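Local atomic coordinates of mannose-specific lectin 3 chain 1 (Crocus vernus, PDB entry 3MEZ), a protein that probably binds mannose as one of two kinds of bulb-type lectin chain, two copies of each forming a heterotetramer. Residues Ala22-Gln27 and Gly60-His65. Numbering follows the deposited sequence.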
# COMPACT_ATOMS: atom_id res chain seq x y z
N ALA A 22 -5.04 16.33 -11.61
CA ALA A 22 -4.34 16.40 -12.86
C ALA A 22 -5.32 16.24 -14.02
O ALA A 22 -6.23 15.49 -13.93
CB ALA A 22 -3.35 15.35 -12.90
N ALA A 23 -5.07 16.98 -15.10
CA ALA A 23 -5.77 16.87 -16.39
C ALA A 23 -4.81 16.89 -17.59
O ALA A 23 -3.90 17.67 -17.58
CB ALA A 23 -6.72 17.98 -16.54
N PHE A 24 -5.06 16.07 -18.60
CA PHE A 24 -4.28 16.06 -19.85
C PHE A 24 -5.26 16.34 -20.96
O PHE A 24 -6.00 15.49 -21.36
CB PHE A 24 -3.60 14.70 -20.02
CG PHE A 24 -2.54 14.59 -21.13
CD1 PHE A 24 -2.57 13.55 -22.00
CD2 PHE A 24 -1.47 15.44 -21.22
CE1 PHE A 24 -1.63 13.40 -22.96
CE2 PHE A 24 -0.54 15.29 -22.19
CZ PHE A 24 -0.62 14.29 -23.05
N VAL A 25 -5.23 17.55 -21.45
CA VAL A 25 -6.30 18.03 -22.26
C VAL A 25 -5.99 18.38 -23.72
O VAL A 25 -5.14 19.12 -24.01
CB VAL A 25 -7.20 19.11 -21.49
CG1 VAL A 25 -6.53 19.68 -20.28
CG2 VAL A 25 -7.74 20.12 -22.36
N MET A 26 -6.79 17.83 -24.59
CA MET A 26 -6.73 18.14 -25.99
C MET A 26 -7.60 19.37 -26.26
O MET A 26 -8.75 19.29 -26.53
CB MET A 26 -7.16 16.93 -26.82
CG MET A 26 -7.09 17.12 -28.27
SD MET A 26 -5.46 17.23 -28.93
CE MET A 26 -5.20 18.93 -29.04
N GLN A 27 -7.00 20.52 -26.17
CA GLN A 27 -7.71 21.76 -26.25
C GLN A 27 -8.23 22.15 -27.63
O GLN A 27 -7.74 21.73 -28.63
CB GLN A 27 -6.91 22.90 -25.62
CG GLN A 27 -6.49 22.71 -24.17
CD GLN A 27 -5.65 23.83 -23.62
OE1 GLN A 27 -5.23 24.69 -24.34
NE2 GLN A 27 -5.41 23.82 -22.38
N GLY A 60 3.42 3.24 -29.21
CA GLY A 60 3.54 3.99 -27.99
C GLY A 60 3.70 5.49 -28.08
O GLY A 60 3.91 6.11 -27.11
N GLN A 61 3.55 6.05 -29.27
CA GLN A 61 3.61 7.48 -29.49
C GLN A 61 2.21 8.11 -29.51
O GLN A 61 1.27 7.53 -29.96
CB GLN A 61 4.26 7.85 -30.82
CG GLN A 61 5.67 7.38 -31.13
CD GLN A 61 5.98 7.48 -32.59
OE1 GLN A 61 5.36 6.84 -33.40
NE2 GLN A 61 6.92 8.29 -32.92
N LEU A 62 2.10 9.32 -29.01
CA LEU A 62 0.89 10.11 -29.15
C LEU A 62 0.95 10.81 -30.48
O LEU A 62 1.98 11.22 -30.86
CB LEU A 62 0.76 11.14 -28.02
CG LEU A 62 0.48 10.63 -26.62
CD1 LEU A 62 0.51 11.76 -25.70
CD2 LEU A 62 -0.83 9.98 -26.60
N GLU A 63 -0.16 10.93 -31.17
CA GLU A 63 -0.28 11.67 -32.40
C GLU A 63 -1.43 12.67 -32.34
O GLU A 63 -2.53 12.28 -32.11
CB GLU A 63 -0.56 10.72 -33.57
CG GLU A 63 0.32 9.50 -33.67
CD GLU A 63 0.18 8.75 -34.97
OE1 GLU A 63 1.02 7.94 -35.28
OE2 GLU A 63 -0.76 8.99 -35.70
N ILE A 64 -1.17 13.93 -32.57
CA ILE A 64 -2.21 14.93 -32.72
C ILE A 64 -2.56 15.07 -34.18
O ILE A 64 -1.70 15.28 -34.99
CB ILE A 64 -1.81 16.31 -32.12
CG1 ILE A 64 -1.54 16.22 -30.63
CG2 ILE A 64 -2.85 17.31 -32.37
CD1 ILE A 64 -1.03 17.47 -30.04
N HIS A 65 -3.83 14.91 -34.50
CA HIS A 65 -4.36 15.00 -35.86
C HIS A 65 -5.33 16.14 -36.02
O HIS A 65 -6.11 16.39 -35.16
CB HIS A 65 -5.07 13.75 -36.28
CG HIS A 65 -4.18 12.61 -36.58
ND1 HIS A 65 -3.85 11.65 -35.65
CD2 HIS A 65 -3.57 12.24 -37.72
CE1 HIS A 65 -3.07 10.76 -36.20
NE2 HIS A 65 -2.88 11.09 -37.46
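Met26 and Ile64 meet in the buried core of the beta-prism II fold of bulb-type (monocot mannose-binding) lectins. Phe24 and Leu62 form a second pair beside them. Of the four, Met26 buries the most surface in the contact. The two strands belong to different antiparallel sheets of the prism. Strand 22-26 pairs with 16-19 and 32-35. Strand 62-65 lies between 53-56 and 74-76. No hydrogen bond joins the two segments; the closest pair of CA atoms, Met26 CA and Ile64 CA, is 8.7 Å apart. Only apolar side chains bridge the gap.

Met26 extends from its strand with CG anti to the backbone N (chi1 -178°), then bends at chi2. Its sulfur faces a branch methyl of Ile64, with Met26 SD 4.3 Å from Ile64 CG2, at ordinary van der Waals separation with no tight contact. The Phe24 side chain reaches across with a similar first torsion (chi1 -169°). It meets Leu62 coming from the opposite direction.

Strands from both sheets complete the surroundings. Phe24 and Ile64 both touch Leu32, while Met26 and Leu62 both touch Leu54. Leu62 also packs on Trp109 of a neighbouring chain 2 subunit, so this part of the core reaches an interface with a chain 2 subunit of the tetramer.

The closest approach is at the edge of the Phe24 ring. Leu62 CD1 lies near the ring plane, 3.8 Å from both Phe24 CE1 and Phe24 CZ.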